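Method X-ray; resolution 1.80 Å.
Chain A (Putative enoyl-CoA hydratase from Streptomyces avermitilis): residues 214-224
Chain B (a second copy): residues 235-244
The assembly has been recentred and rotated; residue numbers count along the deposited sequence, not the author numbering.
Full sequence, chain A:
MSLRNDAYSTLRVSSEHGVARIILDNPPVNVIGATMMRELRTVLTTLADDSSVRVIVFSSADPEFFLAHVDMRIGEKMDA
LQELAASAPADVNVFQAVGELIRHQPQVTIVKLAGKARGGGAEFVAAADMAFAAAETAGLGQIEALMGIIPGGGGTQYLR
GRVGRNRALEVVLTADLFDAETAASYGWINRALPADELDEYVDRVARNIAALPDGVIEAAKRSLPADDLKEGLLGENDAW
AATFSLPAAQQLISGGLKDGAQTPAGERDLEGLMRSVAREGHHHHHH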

# COMPACT_ATOMS: atom_id res chain seq x y z
N ASP A 214 -21.36 18.74 12.28
CA ASP A 214 -21.07 19.68 11.22
C ASP A 214 -19.57 19.93 11.14
O ASP A 214 -18.91 20.08 12.18
CB ASP A 214 -21.78 21.02 11.50
N GLY A 215 -19.04 19.93 9.93
CA GLY A 215 -17.63 20.28 9.73
C GLY A 215 -16.61 19.15 9.81
O GLY A 215 -15.45 19.33 9.39
N VAL A 216 -17.00 18.00 10.34
CA VAL A 216 -16.01 16.91 10.48
C VAL A 216 -15.61 16.32 9.14
O VAL A 216 -14.41 16.10 8.85
CB VAL A 216 -16.49 15.83 11.46
CG1 VAL A 216 -15.53 14.64 11.48
CG2 VAL A 216 -16.60 16.40 12.92
N ILE A 217 -16.61 16.04 8.30
CA ILE A 217 -16.30 15.49 6.97
C ILE A 217 -15.43 16.48 6.21
O ILE A 217 -14.39 16.10 5.66
CB ILE A 217 -17.55 15.18 6.16
CG1 ILE A 217 -18.30 14.01 6.79
CG2 ILE A 217 -17.18 14.90 4.68
CD1 ILE A 217 -19.71 13.82 6.27
N GLU A 218 -15.82 17.76 6.26
CA GLU A 218 -15.07 18.82 5.58
C GLU A 218 -13.61 18.86 6.05
O GLU A 218 -12.69 18.94 5.22
CB GLU A 218 -15.77 20.18 5.77
CG GLU A 218 -17.16 20.26 5.09
CD GLU A 218 -18.37 19.83 5.96
OE1 GLU A 218 -18.23 19.06 6.97
OE2 GLU A 218 -19.50 20.25 5.62
N ALA A 219 -13.41 18.79 7.37
CA ALA A 219 -12.07 18.80 7.98
C ALA A 219 -11.23 17.60 7.56
O ALA A 219 -10.07 17.76 7.18
CB ALA A 219 -12.14 18.92 9.51
N ALA A 220 -11.82 16.41 7.58
CA ALA A 220 -11.14 15.21 7.11
C ALA A 220 -10.67 15.36 5.64
O ALA A 220 -9.52 15.04 5.30
CB ALA A 220 -12.07 13.98 7.27
N LYS A 221 -11.55 15.81 4.76
CA LYS A 221 -11.19 15.97 3.34
C LYS A 221 -10.16 17.07 3.08
O LYS A 221 -9.34 16.98 2.14
CB LYS A 221 -12.47 16.20 2.49
CG LYS A 221 -13.33 14.94 2.43
CD LYS A 221 -14.06 14.82 1.10
CE LYS A 221 -14.71 13.47 0.94
NZ LYS A 221 -15.22 13.27 -0.43
N ARG A 222 -10.18 18.11 3.90
CA ARG A 222 -9.14 19.12 3.87
C ARG A 222 -7.79 18.54 4.31
O ARG A 222 -6.75 18.84 3.70
CB ARG A 222 -9.52 20.29 4.79
CG ARG A 222 -8.44 21.31 4.98
CD ARG A 222 -9.03 22.46 5.79
NE ARG A 222 -8.14 23.59 6.01
CZ ARG A 222 -8.48 24.66 6.72
NH1 ARG A 222 -9.67 24.75 7.31
NH2 ARG A 222 -7.62 25.66 6.86
N SER A 223 -7.79 17.72 5.36
CA SER A 223 -6.54 17.05 5.83
C SER A 223 -6.01 15.94 4.91
O SER A 223 -4.80 15.65 4.91
CB SER A 223 -6.73 16.48 7.24
OG SER A 223 -7.41 15.23 7.22
N LEU A 224 -6.93 15.33 4.15
CA LEU A 224 -6.65 14.25 3.21
C LEU A 224 -7.15 14.64 1.79
O LEU A 224 -8.10 14.06 1.27
CB LEU A 224 -7.32 12.97 3.66
CG LEU A 224 -6.78 12.36 4.95
CD1 LEU A 224 -7.77 11.38 5.57
CD2 LEU A 224 -5.43 11.66 4.70
N GLY B 235 -1.36 21.06 6.97
CA GLY B 235 -2.75 20.97 6.51
C GLY B 235 -3.69 20.32 7.53
O GLY B 235 -4.83 20.79 7.73
N GLU B 236 -3.20 19.27 8.18
CA GLU B 236 -3.96 18.60 9.22
C GLU B 236 -4.19 19.54 10.39
O GLU B 236 -5.30 19.65 10.88
CB GLU B 236 -3.30 17.28 9.67
CG GLU B 236 -3.93 16.64 10.90
CD GLU B 236 -3.04 15.58 11.55
OE1 GLU B 236 -2.37 15.94 12.54
OE2 GLU B 236 -3.00 14.41 11.06
N ASN B 237 -3.13 20.24 10.82
CA ASN B 237 -3.24 21.19 11.90
C ASN B 237 -4.31 22.26 11.65
O ASN B 237 -5.10 22.59 12.56
CB ASN B 237 -1.91 21.88 12.18
CG ASN B 237 -2.04 22.92 13.23
OD1 ASN B 237 -2.23 22.62 14.41
ND2 ASN B 237 -2.06 24.18 12.80
N ASP B 238 -4.33 22.79 10.43
CA ASP B 238 -5.28 23.85 10.06
C ASP B 238 -6.71 23.31 10.10
O ASP B 238 -7.64 23.98 10.59
CB ASP B 238 -4.97 24.39 8.66
CG ASP B 238 -3.70 25.22 8.62
OD1 ASP B 238 -3.25 25.69 9.69
OD2 ASP B 238 -3.13 25.40 7.53
N ALA B 239 -6.89 22.11 9.56
CA ALA B 239 -8.21 21.49 9.52
C ALA B 239 -8.69 21.16 10.93
O ALA B 239 -9.85 21.40 11.27
CB ALA B 239 -8.18 20.23 8.63
N TRP B 240 -7.78 20.64 11.76
CA TRP B 240 -8.08 20.25 13.12
C TRP B 240 -8.41 21.47 13.98
O TRP B 240 -9.43 21.48 14.68
CB TRP B 240 -6.89 19.50 13.69
CG TRP B 240 -6.84 19.27 15.18
CD1 TRP B 240 -7.46 18.27 15.91
CD2 TRP B 240 -6.06 20.01 16.10
NE1 TRP B 240 -7.09 18.36 17.23
CE2 TRP B 240 -6.22 19.42 17.37
CE3 TRP B 240 -5.19 21.11 15.97
CZ2 TRP B 240 -5.60 19.91 18.50
CZ3 TRP B 240 -4.56 21.60 17.10
CH2 TRP B 240 -4.77 21.01 18.35
N ALA B 241 -7.59 22.50 13.87
CA ALA B 241 -7.85 23.76 14.60
C ALA B 241 -9.23 24.31 14.30
O ALA B 241 -9.92 24.76 15.21
CB ALA B 241 -6.79 24.83 14.28
N ALA B 242 -9.65 24.23 13.04
CA ALA B 242 -10.92 24.77 12.61
C ALA B 242 -12.11 24.05 13.27
O ALA B 242 -13.14 24.69 13.50
CB ALA B 242 -11.06 24.74 11.06
N THR B 243 -11.99 22.74 13.55
CA THR B 243 -13.08 21.99 14.18
C THR B 243 -13.39 22.48 15.61
O THR B 243 -14.52 22.35 16.07
CB THR B 243 -12.84 20.44 14.17
OG1 THR B 243 -11.73 20.09 15.01
CG2 THR B 243 -12.59 19.95 12.74
N PHE B 244 -12.40 23.06 16.31
CA PHE B 244 -12.66 23.75 17.61
C PHE B 244 -13.31 25.13 17.52
O PHE B 244 -13.69 25.73 18.55
CB PHE B 244 -11.38 23.88 18.42
CG PHE B 244 -10.82 22.59 18.84
CD1 PHE B 244 -9.84 21.98 18.09
CD2 PHE B 244 -11.33 21.93 19.95
CE1 PHE B 244 -9.35 20.77 18.45
CE2 PHE B 244 -10.83 20.71 20.33
CZ PHE B 244 -9.82 20.13 19.56
O HOH W 1 -5.80 22.55 5.74

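Two helices from two copies of the protein pack nearly antiparallel. Their axes lie 8.4 Å apart at closest approach, with 169° between their directions. Small residues meet where the helices pack: Ala219(A) and Ser223(A) both lie against Ala239(B).

Gly215(A) occupies the N-cap position of the chain A helix. Its phi/psi of 88/-14 would jam a CB against the preceding carbonyl oxygen, so the backbone itself calls for glycine. Its contact with Thr243(B) is loose: Gly215(A) O is 4.4 Å from Thr243(B) CG2. Val216(A), Ile217(A) and Glu218(A) make no contact with the other helix.

Ala219(A) points its CB toward chain B. That CB lies 3.4 Å from Thr243(B) CG2 and 4.3 Å from Ala239(B) CB. Ala219(A) O also comes within 3.4 Å of Ala239(B) CB, so the methyl group packs against backbone as well as side chain. Thr243(B) OG1 donates to Trp240(B) O at 2.7 Å, which ties its hydroxyl to its own helix. Ala220(A) and Lys221(A) point away.

Arg222(A) has the largest covered area, 77 Å². All of its chi angles are near 180°, so the side chain is fully extended and reaches across the other helix. Its CD lies 3.7 Å from Ala239(B) CB. One face of the guanidinium is covered by Ala239(B) N and Asp238(B) O. Arg222(A) NH2 and Asp238(B) OD2 are 4.5 Å apart, too far for a salt bridge. A water bridges the helices: it accepts from Arg222(A) NE at 2.6 Å and donates to Gly235(B) O at 2.8 Å.

Ser223(A) packs through its CB, 4.0 Å from Glu236(B) CA. Its OG donates to Ala220(A) O at 2.9 Å, within its own helix. No direct hydrogen bond joins the two stretches. Leu224(A) leaves helical geometry and is out of reach.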